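Local structure of galactokinase (Bifidobacterium longum subsp. infantis ATCC 15697 = JCM 1222 = DSM 20088, 6TEQ) at residues L60-F65 against R402-F407; N229-V234 against A375-G380; E72-R77 against D91-K96; D25-A30 against R77-V82; M1-F6 against I385-A390. The protein probably transfers phosphate from ATP to galactose, as a galactokinase of the GHMP kinase family, and here holds 2-deoxy-2-fluoro-galactose in its sugar pocket. One frame throughout, in Å; residues are numbered along the deposited sequence. Where two conformers were deposited one is given.

Contact 1: L60-F65 against R402-F407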
# COMPACT_ATOMS: atom_id res chain seq x y z
N LEU A 60 7.94 0.22 -3.87
CA LEU A 60 8.36 -0.24 -5.20
C LEU A 60 9.14 0.84 -5.95
O LEU A 60 9.01 2.04 -5.68
CB LEU A 60 7.13 -0.68 -5.98
CG LEU A 60 6.47 -1.97 -5.54
CD1 LEU A 60 5.16 -2.07 -6.27
CD2 LEU A 60 7.36 -3.15 -5.89
N PRO A 61 9.90 0.47 -6.99
CA PRO A 61 10.48 1.49 -7.84
C PRO A 61 9.42 2.19 -8.70
O PRO A 61 9.65 3.28 -9.21
CB PRO A 61 11.38 0.69 -8.74
CG PRO A 61 10.91 -0.74 -8.70
CD PRO A 61 10.30 -0.90 -7.34
N HIS A 62 8.28 1.55 -8.84
CA HIS A 62 7.13 2.03 -9.66
C HIS A 62 6.51 3.21 -8.92
O HIS A 62 6.12 3.07 -7.74
CB HIS A 62 6.07 0.94 -9.82
CG HIS A 62 6.61 -0.24 -10.53
ND1 HIS A 62 7.49 -1.10 -9.90
CD2 HIS A 62 6.43 -0.70 -11.79
CE1 HIS A 62 7.87 -2.03 -10.77
NE2 HIS A 62 7.20 -1.83 -11.93
N ARG A 63 6.38 4.35 -9.59
CA ARG A 63 5.92 5.61 -9.00
C ARG A 63 4.80 6.21 -9.84
O ARG A 63 4.74 5.97 -11.09
CB ARG A 63 7.07 6.56 -8.82
CG ARG A 63 8.15 6.03 -7.87
CD ARG A 63 9.51 6.65 -8.06
NE ARG A 63 9.71 7.98 -7.48
CZ ARG A 63 9.95 8.26 -6.20
NH1 ARG A 63 9.98 7.30 -5.29
NH2 ARG A 63 10.19 9.51 -5.83
N THR A 64 4.03 7.05 -9.15
CA THR A 64 3.10 8.01 -9.77
C THR A 64 3.83 9.35 -9.77
O THR A 64 4.21 9.82 -8.66
CB THR A 64 1.79 8.07 -9.01
OG1 THR A 64 1.21 6.79 -9.21
CG2 THR A 64 0.82 9.16 -9.45
N PHE A 65 3.88 10.00 -10.92
CA PHE A 65 4.52 11.30 -11.13
C PHE A 65 3.45 12.35 -11.32
O PHE A 65 2.46 12.13 -12.04
CB PHE A 65 5.42 11.30 -12.36
CG PHE A 65 6.63 10.43 -12.16
CD1 PHE A 65 6.54 9.08 -12.35
CD2 PHE A 65 7.89 10.99 -11.96
CE1 PHE A 65 7.65 8.29 -12.13
CE2 PHE A 65 8.99 10.19 -11.70
CZ PHE A 65 8.87 8.84 -11.83
N ARG A 402 0.34 -10.41 -14.80
CA ARG A 402 1.55 -9.67 -15.22
C ARG A 402 2.44 -9.57 -14.00
O ARG A 402 1.93 -9.59 -12.87
CB ARG A 402 1.19 -8.32 -15.82
CG ARG A 402 0.48 -7.41 -14.85
CD ARG A 402 -0.17 -6.22 -15.58
NE ARG A 402 -1.00 -5.52 -14.67
CZ ARG A 402 -1.80 -4.54 -15.02
NH1 ARG A 402 -1.71 -4.06 -16.26
NH2 ARG A 402 -2.60 -4.01 -14.12
N ALA A 403 3.71 -9.38 -14.21
CA ALA A 403 4.68 -9.34 -13.13
C ALA A 403 5.38 -8.00 -13.14
O ALA A 403 5.24 -7.21 -14.04
CB ALA A 403 5.64 -10.51 -13.28
N LEU A 404 6.05 -7.71 -12.04
CA LEU A 404 6.79 -6.43 -11.89
C LEU A 404 8.10 -6.79 -11.23
O LEU A 404 8.09 -7.55 -10.26
CB LEU A 404 6.05 -5.48 -10.93
CG LEU A 404 4.72 -4.81 -11.23
CD1 LEU A 404 3.63 -5.83 -11.12
CD2 LEU A 404 4.51 -3.71 -10.16
N PRO A 405 9.23 -6.18 -11.64
CA PRO A 405 10.44 -6.23 -10.85
C PRO A 405 10.19 -5.50 -9.53
O PRO A 405 9.37 -4.57 -9.49
CB PRO A 405 11.47 -5.50 -11.68
CG PRO A 405 10.65 -4.55 -12.50
CD PRO A 405 9.36 -5.30 -12.80
N ALA A 406 10.89 -5.94 -8.51
CA ALA A 406 10.64 -5.39 -7.16
C ALA A 406 11.91 -5.45 -6.34
O ALA A 406 12.55 -6.48 -6.27
CB ALA A 406 9.47 -6.06 -6.50
N PHE A 407 12.10 -4.41 -5.57
CA PHE A 407 13.14 -4.31 -4.54
C PHE A 407 12.72 -3.12 -3.69
O PHE A 407 11.89 -2.32 -4.14
CB PHE A 407 14.50 -4.13 -5.19
CG PHE A 407 14.55 -3.07 -6.25
CD1 PHE A 407 14.82 -1.75 -5.96
CD2 PHE A 407 14.39 -3.46 -7.59
CE1 PHE A 407 14.86 -0.80 -6.99
CE2 PHE A 407 14.44 -2.51 -8.61
CZ PHE A 407 14.67 -1.18 -8.30
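Leu404 CD2 sits over the centre of one face of the His62 imidazole, a CH-pi contact 3.7 Å from the ring centroid and 9° off the ring normal. Pro405 O lies at the edge of the same ring, near its plane, 3.2 Å from His62 CE1. A second CH-pi contact joins Pro61 to Phe407: Pro61 CG lies over the phenyl face, 4.2 Å from the centroid. Leu60 reaches across with one branch, its CD2 standing 3.6 Å from Ala406 CB. Although CB of Phe407 is turned away from 60-65, its CG lies between the backbone N and the carbonyl carbon (chi1 48°), which starts the ring back toward Pro61. Further out, His62 NE2 is hydrogen-bonded to Ile7 O, probably fixing the turn of the imidazole, and Leu60 and His62 both bond through their backbones to Gly39 of strand 33-42. Strand 54-70 of the larger mixed sheet thus meets the chain as it leaves strand 402-404 of the five-stranded one. The chemistry is mostly carbon on carbon and pi surface; Pro405 O is buried without a hydrogen-bond partner, as is Phe407 N, and the polarised C-H of the imidazole probably offers the oxygen weak compensation.

Contact 2: N229-V234 against A375-G380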
# COMPACT_ATOMS: atom_id res chain seq x y z
N ASN A 229 21.28 -13.35 -2.44
CA ASN A 229 21.03 -13.92 -3.79
C ASN A 229 19.55 -14.26 -3.97
O ASN A 229 19.24 -15.31 -4.50
CB ASN A 229 21.93 -15.13 -4.06
CG ASN A 229 23.39 -14.74 -4.07
OD1 ASN A 229 23.72 -13.59 -4.32
ND2 ASN A 229 24.28 -15.69 -3.83
N LEU A 230 18.70 -13.29 -3.64
CA LEU A 230 17.25 -13.45 -3.75
C LEU A 230 16.67 -12.45 -4.74
O LEU A 230 17.32 -11.41 -5.12
CB LEU A 230 16.56 -13.17 -2.40
CG LEU A 230 16.97 -14.02 -1.22
CD1 LEU A 230 16.30 -13.52 0.07
CD2 LEU A 230 16.64 -15.46 -1.52
N GLU A 231 15.42 -12.71 -5.06
CA GLU A 231 14.60 -11.88 -5.97
C GLU A 231 13.19 -11.91 -5.38
O GLU A 231 12.71 -13.01 -5.01
CB GLU A 231 14.76 -12.42 -7.41
CG GLU A 231 13.62 -12.09 -8.37
CD GLU A 231 13.83 -12.62 -9.78
OE1 GLU A 231 14.66 -13.56 -9.97
OE2 GLU A 231 13.13 -12.13 -10.68
N LEU A 232 12.56 -10.75 -5.26
CA LEU A 232 11.17 -10.70 -4.77
C LEU A 232 10.31 -10.67 -6.02
O LEU A 232 10.26 -9.64 -6.68
CB LEU A 232 10.93 -9.48 -3.90
CG LEU A 232 9.54 -9.43 -3.32
CD1 LEU A 232 9.34 -10.48 -2.27
CD2 LEU A 232 9.31 -8.04 -2.76
N LEU A 233 9.68 -11.80 -6.32
CA LEU A 233 8.76 -11.89 -7.46
C LEU A 233 7.47 -11.21 -7.02
O LEU A 233 6.95 -11.54 -5.97
CB LEU A 233 8.52 -13.36 -7.84
CG LEU A 233 7.47 -13.56 -8.94
CD1 LEU A 233 7.89 -12.86 -10.21
CD2 LEU A 233 7.25 -15.03 -9.24
N VAL A 234 6.93 -10.34 -7.87
CA VAL A 234 5.61 -9.73 -7.64
C VAL A 234 4.75 -10.01 -8.88
O VAL A 234 5.23 -9.71 -9.97
CB VAL A 234 5.74 -8.24 -7.36
CG1 VAL A 234 4.34 -7.61 -7.25
CG2 VAL A 234 6.58 -8.01 -6.15
N ALA A 375 6.56 -13.42 -3.78
CA ALA A 375 7.32 -14.62 -3.44
C ALA A 375 8.79 -14.29 -3.29
O ALA A 375 9.39 -13.57 -4.14
CB ALA A 375 7.10 -15.67 -4.53
N LEU A 376 9.37 -14.85 -2.25
CA LEU A 376 10.83 -14.84 -2.05
C LEU A 376 11.31 -16.03 -2.86
O LEU A 376 10.96 -17.13 -2.53
CB LEU A 376 11.18 -14.95 -0.58
CG LEU A 376 11.00 -13.70 0.24
CD1 LEU A 376 11.16 -14.07 1.74
CD2 LEU A 376 12.00 -12.61 -0.14
N VAL A 377 12.17 -15.75 -3.83
CA VAL A 377 12.70 -16.77 -4.72
C VAL A 377 14.20 -16.56 -4.87
O VAL A 377 14.70 -15.47 -4.58
CB VAL A 377 12.00 -16.75 -6.08
CG1 VAL A 377 10.51 -16.80 -5.93
CG2 VAL A 377 12.41 -15.56 -6.90
N ASP A 378 14.89 -17.57 -5.36
CA ASP A 378 16.32 -17.35 -5.68
C ASP A 378 16.47 -16.38 -6.84
O ASP A 378 15.66 -16.40 -7.81
CB ASP A 378 17.06 -18.63 -5.97
CG ASP A 378 17.24 -19.51 -4.73
OD1 ASP A 378 17.52 -18.95 -3.62
OD2 ASP A 378 16.99 -20.68 -4.84
N LYS A 379 17.52 -15.60 -6.80
CA LYS A 379 17.83 -14.68 -7.90
C LYS A 379 17.88 -15.48 -9.19
O LYS A 379 18.56 -16.54 -9.19
CB LYS A 379 19.20 -14.10 -7.66
CG LYS A 379 19.75 -13.11 -8.66
CD LYS A 379 21.27 -12.80 -8.49
CE LYS A 379 22.20 -13.85 -7.87
NZ LYS A 379 23.47 -13.20 -7.46
N GLY A 380 17.22 -14.96 -10.22
CA GLY A 380 17.24 -15.55 -11.57
C GLY A 380 16.03 -16.44 -11.78
O GLY A 380 15.84 -16.85 -12.90
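Strands 230-234 and 375-378 run antiparallel, their axes 4.6 Å apart at closest and their directions 144° apart, with Glu231-Val377 and Leu233-Ala375 as hydrogen-bonded pairs and Leu230-Asp378 and Leu232-Leu376 as non-hydrogen-bonded ones. Both hydrogen-bonded pairs are doubly bonded, Leu233 N to Ala375 O at 2.8 Å being one of the four bonds. Beyond the last pair Lys379 N still donates to Asn229 O at 2.9 Å. The Glu231 side chain does more than pack. Its CG stands anti to the backbone N (chi1 157°) and the chain beyond is extended; in the conformer described here Glu231 OE1 accepts from Gly380 N at 2.9 Å, met nearly head-on to its C-O bond. Gly382 N, at the start of helix 382-396, is a second donor to OE1, so the carboxylate bridges strand and turn. Nearer the backbone, Glu231 CB is 4.0 Å from Val377 CG2. At the exposed end Lys379 NZ reaches Asn229 OD1 at 3.2 Å, coming from well above the amide plane. Leu232 CD1 meets Leu376 CD2 at 4.0 Å on the face where Leu376 touches Phe329 of helix 322-338; Leu233 and Val377, on the other face, pack on Ile385 of helix 382-396. Helices against both faces of a mixed five-stranded sheet make this the layered alpha/beta arrangement of the C-terminal part of a GHMP kinase.

Contact 3: E72-R77 against D91-K96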
# COMPACT_ATOMS: atom_id res chain seq x y z
N GLU A 72 -4.14 30.72 -7.79
CA GLU A 72 -4.54 31.78 -6.81
C GLU A 72 -6.05 31.72 -6.55
O GLU A 72 -6.52 32.44 -5.66
CB GLU A 72 -4.14 33.17 -7.31
CG GLU A 72 -2.63 33.44 -7.36
CD GLU A 72 -2.28 34.75 -8.08
OE1 GLU A 72 -3.20 35.34 -8.66
OE2 GLU A 72 -1.05 35.10 -8.12
N ASP A 73 -6.80 30.91 -7.31
CA ASP A 73 -8.20 30.56 -6.95
C ASP A 73 -8.25 29.21 -6.25
O ASP A 73 -7.18 28.63 -5.99
CB ASP A 73 -9.14 30.66 -8.15
CG ASP A 73 -8.85 29.69 -9.27
OD1 ASP A 73 -8.35 28.59 -8.94
OD2 ASP A 73 -9.13 30.06 -10.49
N THR A 74 -9.45 28.69 -6.04
CA THR A 74 -9.71 27.42 -5.31
C THR A 74 -10.09 26.32 -6.30
O THR A 74 -10.57 25.26 -5.85
CB THR A 74 -10.73 27.63 -4.19
OG1 THR A 74 -11.91 28.34 -4.62
CG2 THR A 74 -10.07 28.37 -3.06
N LYS A 75 -9.90 26.57 -7.60
CA LYS A 75 -10.17 25.57 -8.65
C LYS A 75 -9.06 24.49 -8.61
O LYS A 75 -7.90 24.82 -8.40
CB LYS A 75 -10.26 26.18 -10.04
CG LYS A 75 -11.52 27.01 -10.27
CD LYS A 75 -11.64 27.58 -11.65
CE LYS A 75 -12.95 28.30 -11.88
NZ LYS A 75 -12.75 29.69 -12.35
N VAL A 76 -9.46 23.26 -8.83
CA VAL A 76 -8.57 22.07 -8.93
C VAL A 76 -8.90 21.40 -10.24
O VAL A 76 -10.04 20.93 -10.39
CB VAL A 76 -8.70 21.09 -7.76
CG1 VAL A 76 -7.84 19.87 -8.08
CG2 VAL A 76 -8.29 21.74 -6.45
N ARG A 77 -7.92 21.44 -11.13
CA ARG A 77 -7.95 20.70 -12.39
C ARG A 77 -6.94 19.56 -12.29
O ARG A 77 -5.78 19.81 -12.04
CB ARG A 77 -7.73 21.55 -13.63
CG ARG A 77 -8.76 22.63 -13.82
CD ARG A 77 -8.56 23.41 -15.08
NE ARG A 77 -7.32 24.10 -15.08
CZ ARG A 77 -6.79 24.69 -16.13
NH1 ARG A 77 -7.41 24.67 -17.31
NH2 ARG A 77 -5.63 25.29 -16.00
N ASP A 91 -13.93 22.53 -7.14
CA ASP A 91 -13.59 23.79 -6.45
C ASP A 91 -13.55 23.45 -4.97
O ASP A 91 -14.53 22.83 -4.45
CB ASP A 91 -14.59 24.90 -6.81
CG ASP A 91 -14.07 26.28 -6.50
OD1 ASP A 91 -13.58 26.50 -5.37
OD2 ASP A 91 -14.16 27.13 -7.38
N LEU A 92 -12.47 23.84 -4.30
CA LEU A 92 -12.28 23.58 -2.86
C LEU A 92 -13.17 24.45 -1.97
O LEU A 92 -13.41 24.06 -0.84
CB LEU A 92 -10.81 23.85 -2.55
CG LEU A 92 -9.81 22.90 -3.21
CD1 LEU A 92 -8.39 23.44 -3.12
CD2 LEU A 92 -9.92 21.50 -2.62
N ASP A 93 -13.62 25.61 -2.48
CA ASP A 93 -14.36 26.61 -1.68
C ASP A 93 -15.67 25.97 -1.23
O ASP A 93 -16.50 25.72 -2.08
CB ASP A 93 -14.49 27.89 -2.49
CG ASP A 93 -15.06 29.03 -1.69
OD1 ASP A 93 -14.90 29.01 -0.47
OD2 ASP A 93 -15.68 29.90 -2.30
N GLY A 94 -15.77 25.63 0.07
CA GLY A 94 -17.00 25.04 0.65
C GLY A 94 -17.19 23.58 0.24
O GLY A 94 -18.28 23.06 0.43
N LEU A 95 -16.16 22.95 -0.31
CA LEU A 95 -16.20 21.53 -0.69
C LEU A 95 -16.40 20.69 0.57
O LEU A 95 -15.77 20.98 1.65
CB LEU A 95 -14.89 21.16 -1.39
CG LEU A 95 -14.82 19.74 -1.95
CD1 LEU A 95 -15.83 19.56 -3.04
CD2 LEU A 95 -13.43 19.43 -2.45
N LYS A 96 -17.30 19.72 0.46
CA LYS A 96 -17.61 18.81 1.58
C LYS A 96 -17.12 17.40 1.22
O LYS A 96 -16.92 17.06 0.03
CB LYS A 96 -19.11 18.90 1.89
CG LYS A 96 -19.58 20.20 2.57
CD LYS A 96 -21.06 20.30 2.86
NZ LYS A 96 -23.22 18.98 0.90
O HOH W 1 -12.04 29.50 -7.54
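Thr74 makes two hydrogen bonds with 91-96. Thr74 OG1, set between the backbone N and the carbonyl carbon (chi1 48°), donates to Asp91 OD1 at 2.6 Å from the syn side of the carboxylate. Thr74 O accepts from Leu92 N at 2.8 Å in an almost straight bond (174°). Asp91 OD1 has a second donor on the anti side, Asp93 N at 3.0 Å, which makes an Asx turn; two donors on one oxygen, both close to the carboxylate plane, probably hold the group against rotation. Asp73 forms another Asx turn through OD1 and Lys75 N. One water links the segments as well, accepting from Thr74 N and donating to Asp91 OD2. An alanine in place of Asp91 would probably leave Thr74 OG1 and Asp93 N without this acceptor and release the water from one of its anchors. The bonds gather at the open end of a beta-hairpin: strands 75-80 and 86-91 pair antiparallel, and Lys75 with Asp91 is a non-hydrogen-bonded pair where they part, after which the chain makes a type II beta turn from Leu92 to Leu95. Apolar packing lies with Val76, whose CG2 is 3.7 Å from Leu92 CD1; helix 105-116 adds Thr108 against Val76 and Ala111 against Leu92. Among the charges, Lys75 NZ stays 5.8 Å from Asp91 OD2, so any attraction is likely to be long-range, while Lys75 CG passes the same oxygen at 3.9 Å.

Contact 4: D25-A30 against R77-V82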
# COMPACT_ATOMS: atom_id res chain seq x y z
N ASP A 25 0.66 19.94 -22.46
CA ASP A 25 -0.41 19.61 -23.45
C ASP A 25 -1.83 19.97 -22.94
O ASP A 25 -2.76 20.25 -23.74
CB ASP A 25 -0.34 18.11 -23.78
CG ASP A 25 0.86 17.83 -24.67
OD1 ASP A 25 1.51 18.83 -25.11
OD2 ASP A 25 1.14 16.64 -24.90
N THR A 26 -2.06 19.85 -21.66
CA THR A 26 -3.41 19.98 -21.08
C THR A 26 -3.64 21.45 -20.70
O THR A 26 -4.76 21.94 -20.97
CB THR A 26 -3.60 19.07 -19.88
OG1 THR A 26 -3.32 17.71 -20.18
CG2 THR A 26 -5.00 19.21 -19.35
N TYR A 27 -2.67 22.09 -20.03
CA TYR A 27 -2.84 23.40 -19.36
C TYR A 27 -2.05 24.53 -19.99
O TYR A 27 -2.38 25.67 -19.65
CB TYR A 27 -2.41 23.29 -17.89
CG TYR A 27 -3.09 22.19 -17.14
CD1 TYR A 27 -4.46 22.13 -17.08
CD2 TYR A 27 -2.40 21.18 -16.49
CE1 TYR A 27 -5.14 21.15 -16.39
CE2 TYR A 27 -3.07 20.16 -15.81
CZ TYR A 27 -4.45 20.12 -15.77
OH TYR A 27 -5.20 19.19 -15.08
N GLY A 28 -1.19 24.25 -20.96
CA GLY A 28 -0.33 25.17 -21.71
C GLY A 28 0.80 25.71 -20.89
O GLY A 28 1.93 25.72 -21.38
N ALA A 29 0.51 26.19 -19.68
CA ALA A 29 1.54 26.65 -18.70
C ALA A 29 2.57 25.53 -18.42
O ALA A 29 2.22 24.33 -18.48
CB ALA A 29 0.86 27.13 -17.41
N ALA A 30 3.77 25.90 -17.99
CA ALA A 30 4.77 24.98 -17.39
C ALA A 30 4.33 24.66 -15.96
O ALA A 30 3.83 25.54 -15.27
CB ALA A 30 6.12 25.64 -17.36
N ARG A 77 -7.92 21.44 -11.13
CA ARG A 77 -7.95 20.70 -12.39
C ARG A 77 -6.94 19.56 -12.29
O ARG A 77 -5.78 19.81 -12.04
CB ARG A 77 -7.73 21.55 -13.63
CG ARG A 77 -8.76 22.63 -13.82
CD ARG A 77 -8.56 23.41 -15.08
NE ARG A 77 -7.32 24.10 -15.08
CZ ARG A 77 -6.79 24.69 -16.13
NH1 ARG A 77 -7.41 24.67 -17.31
NH2 ARG A 77 -5.63 25.29 -16.00
N VAL A 78 -7.35 18.38 -12.70
CA VAL A 78 -6.43 17.23 -12.75
C VAL A 78 -6.70 16.44 -14.02
O VAL A 78 -7.85 16.29 -14.45
CB VAL A 78 -6.58 16.34 -11.49
CG1 VAL A 78 -6.10 17.07 -10.26
CG2 VAL A 78 -7.93 15.79 -11.27
N VAL A 79 -5.64 15.86 -14.53
CA VAL A 79 -5.72 14.97 -15.71
C VAL A 79 -4.80 13.79 -15.42
O VAL A 79 -3.77 13.98 -14.70
CB VAL A 79 -5.40 15.73 -16.99
CG1 VAL A 79 -3.97 16.26 -16.94
CG2 VAL A 79 -5.66 14.88 -18.25
N SER A 80 -5.11 12.65 -15.99
CA SER A 80 -4.26 11.45 -15.84
C SER A 80 -3.90 10.92 -17.21
O SER A 80 -4.78 10.99 -18.08
CB SER A 80 -5.02 10.38 -15.07
OG SER A 80 -4.37 9.10 -15.13
N GLY A 81 -2.71 10.35 -17.35
CA GLY A 81 -2.24 9.77 -18.61
C GLY A 81 -3.17 8.63 -19.06
O GLY A 81 -3.19 8.31 -20.23
N VAL A 82 -3.88 7.98 -18.17
CA VAL A 82 -4.83 6.94 -18.67
C VAL A 82 -5.81 7.62 -19.63
O VAL A 82 -5.96 7.10 -20.74
CB VAL A 82 -5.56 6.19 -17.55
CG1 VAL A 82 -4.58 5.34 -16.76
CG2 VAL A 82 -6.35 7.14 -16.65
O HOH W 2 -3.55 26.73 -17.44
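Tyr27 and Thr26, at the C-terminal end of helix 12-27, pack on Arg77 and Val79 of strand 75-80, a helix-on-sheet contact at one end of the larger mixed sheet. Tyr27 carries most of it. Its CD1 stands 3.5 Å above the Arg77 guanidinium, over the centre of that group, but the ring and guanidinium planes are 49° apart. The arginine is bent at chi3 (-63°), which turns NE off the line of the chain, and NE forms a salt bridge with Asp126 of strand 125-131, which probably steadies the guanidinium. Further along the ring, Tyr27 OH comes to 3.7 Å from Val79 CG1; the hydroxyl is itself hydrogen-bonded to Ala127 O, so the side chain spans strand 75-80 to reach its neighbour. Thr26 OG1 meets the same methyl, 3.6 Å from Val79 CG1, while bonding back to Leu22 O within the helix. Strand 75-80 ends at Ser80, which binds ADP in another structure of this protein. The helix ends at Tyr27; Gly28, with positive phi, is the first residue outside it. A water bridges the last turn to the arginine, accepting from Arg77 NH2 at 2.9 Å and donating to Tyr27 O at 2.7 Å.

Contact 5: M1-F6 against I385-A390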
# COMPACT_ATOMS: atom_id res chain seq x y z
N MET A 1 0.29 -17.98 -27.90
CA MET A 1 0.25 -17.32 -26.56
C MET A 1 1.44 -16.37 -26.48
O MET A 1 2.42 -16.55 -27.20
CB MET A 1 0.37 -18.33 -25.42
CG MET A 1 -0.94 -19.03 -25.04
SD MET A 1 -2.15 -17.93 -24.22
CE MET A 1 -1.27 -17.49 -22.71
N THR A 2 1.32 -15.34 -25.66
CA THR A 2 2.38 -14.37 -25.37
C THR A 2 2.99 -14.76 -24.00
O THR A 2 2.22 -15.19 -23.04
CB THR A 2 1.83 -12.94 -25.49
OG1 THR A 2 1.53 -12.75 -26.88
CG2 THR A 2 2.79 -11.88 -25.03
N ALA A 3 4.31 -14.67 -23.93
CA ALA A 3 5.08 -14.75 -22.68
C ALA A 3 4.51 -13.75 -21.66
O ALA A 3 3.95 -12.72 -22.02
CB ALA A 3 6.56 -14.49 -22.95
N VAL A 4 4.65 -14.07 -20.40
CA VAL A 4 4.14 -13.21 -19.30
C VAL A 4 4.86 -11.86 -19.38
O VAL A 4 6.10 -11.82 -19.64
CB VAL A 4 4.30 -13.88 -17.91
CG1 VAL A 4 5.74 -14.10 -17.51
CG2 VAL A 4 3.51 -13.10 -16.87
N GLU A 5 4.11 -10.80 -19.25
CA GLU A 5 4.62 -9.40 -19.27
C GLU A 5 5.19 -9.02 -17.90
O GLU A 5 4.46 -9.19 -16.91
CB GLU A 5 3.51 -8.42 -19.65
CG GLU A 5 3.92 -6.97 -19.76
CD GLU A 5 2.79 -5.99 -20.06
OE1 GLU A 5 3.11 -4.88 -20.52
OE2 GLU A 5 1.58 -6.34 -19.79
N PHE A 6 6.35 -8.36 -17.90
CA PHE A 6 6.91 -7.63 -16.74
C PHE A 6 6.70 -6.14 -17.03
O PHE A 6 7.05 -5.64 -18.11
CB PHE A 6 8.37 -7.98 -16.47
CG PHE A 6 8.56 -9.25 -15.67
CD1 PHE A 6 8.21 -10.48 -16.23
CD2 PHE A 6 9.02 -9.22 -14.35
CE1 PHE A 6 8.37 -11.66 -15.51
CE2 PHE A 6 9.18 -10.39 -13.63
CZ PHE A 6 8.84 -11.61 -14.21
N ILE A 385 9.12 -18.56 -12.70
CA ILE A 385 7.95 -18.81 -11.82
C ILE A 385 6.76 -17.99 -12.31
O ILE A 385 5.65 -18.51 -12.34
CB ILE A 385 8.31 -18.55 -10.36
CG1 ILE A 385 9.32 -19.59 -9.86
CG2 ILE A 385 7.04 -18.55 -9.49
CD1 ILE A 385 9.94 -19.25 -8.53
N ALA A 386 6.98 -16.75 -12.72
CA ALA A 386 5.91 -15.91 -13.32
C ALA A 386 5.32 -16.61 -14.53
O ALA A 386 4.12 -16.66 -14.68
CB ALA A 386 6.46 -14.56 -13.65
N GLN A 387 6.15 -17.22 -15.37
CA GLN A 387 5.61 -17.88 -16.57
C GLN A 387 4.85 -19.16 -16.20
O GLN A 387 3.82 -19.44 -16.83
CB GLN A 387 6.77 -18.17 -17.53
CG GLN A 387 6.27 -18.71 -18.87
CD GLN A 387 5.40 -17.69 -19.55
OE1 GLN A 387 5.88 -16.59 -19.94
NE2 GLN A 387 4.11 -18.03 -19.67
N LYS A 388 5.34 -19.90 -15.18
CA LYS A 388 4.56 -21.04 -14.66
C LYS A 388 3.19 -20.57 -14.16
O LYS A 388 2.19 -21.27 -14.39
CB LYS A 388 5.37 -21.76 -13.59
CG LYS A 388 6.47 -22.62 -14.20
CD LYS A 388 7.30 -23.32 -13.17
CE LYS A 388 8.26 -24.30 -13.81
NZ LYS A 388 9.26 -24.77 -12.84
N ILE A 389 3.12 -19.43 -13.45
CA ILE A 389 1.80 -18.94 -13.00
C ILE A 389 0.95 -18.59 -14.22
O ILE A 389 -0.21 -19.00 -14.23
CB ILE A 389 2.00 -17.76 -12.06
CG1 ILE A 389 2.69 -18.19 -10.78
CG2 ILE A 389 0.70 -17.06 -11.82
CD1 ILE A 389 3.27 -17.05 -9.99
N ALA A 390 1.53 -17.95 -15.23
CA ALA A 390 0.81 -17.54 -16.47
C ALA A 390 0.27 -18.78 -17.18
O ALA A 390 -0.93 -18.78 -17.57
CB ALA A 390 1.67 -16.70 -17.37
O HOH W 3 1.96 -16.62 -21.04
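Val4 and Phe6, on the N-terminal arm that leads into the short edge strand 5-6 of the five-stranded sheet, pack against Ala386, Gln387 and Ala390 of helix 382-396. The weakly bonded strand joins the sheet through a backbone bond of Glu5 with Ala403, and the helix lies against the face of that sheet carrying Leu233, so arm and helix meet at the border of the alpha/beta layer. The polar link is made by Gln387. Its CG is anti to the backbone N (chi1 -174°) and the chain then bends (chi2 62°), and Gln387 OE1 accepts from Val4 N at 2.8 Å in a nearly straight bond (172°), the donor lying only slightly out of the amide plane. The other half of the amide is engaged too: Gln387 NE2 donates to a water 2.9 Å away, whose onward link to Thr2 O is short and doubtful, and NE2 is also bonded to Asp391 OD1 one turn along the helix. With partners on both its oxygen and its nitrogen, the amide is probably fixed in this orientation. An alanine in place of Gln387 would probably leave Val4 N without its acceptor and the N-terminal end of the arm less firmly held. Val4 and Gln387 lie side by side, running in opposite directions, with Val4 CG1 3.5 Å from Gln387 OE1. Ala386 and Ala390, four residues apart, present only methyls, letting the arm come close: Val4 CB is 3.9 Å from Ala390 CB. Phe6, whose ring also stacks with that of His383, brings CZ to 3.8 Å from Ala386 CB.

In the fold
From the N terminus, residues 1-6 meet helix 382-396 only near the C terminus, so contact 5 closes almost the whole chain and encloses contacts 2, 3 and 4. Residues 25-30 pack on 77-82 in contact 4, crossing contact 3, which closes a hairpin-sized loop between 72-77 and 91-96; the two share Arg77 and lie at one end of the larger mixed sheet. Contact 1 runs from 60-65 to 402-407, crossing contacts 4 and 5 and holding contacts 2 and 3 within its span. Contact 2 closes the mostly helical span between 229-234 and 375-380. Contacts 1, 2 and 5 converge on the five-stranded sheet, where Leu404 N probably bonds to Val234 O. Of the three, contact 1 also reaches the larger sheet, joining the two.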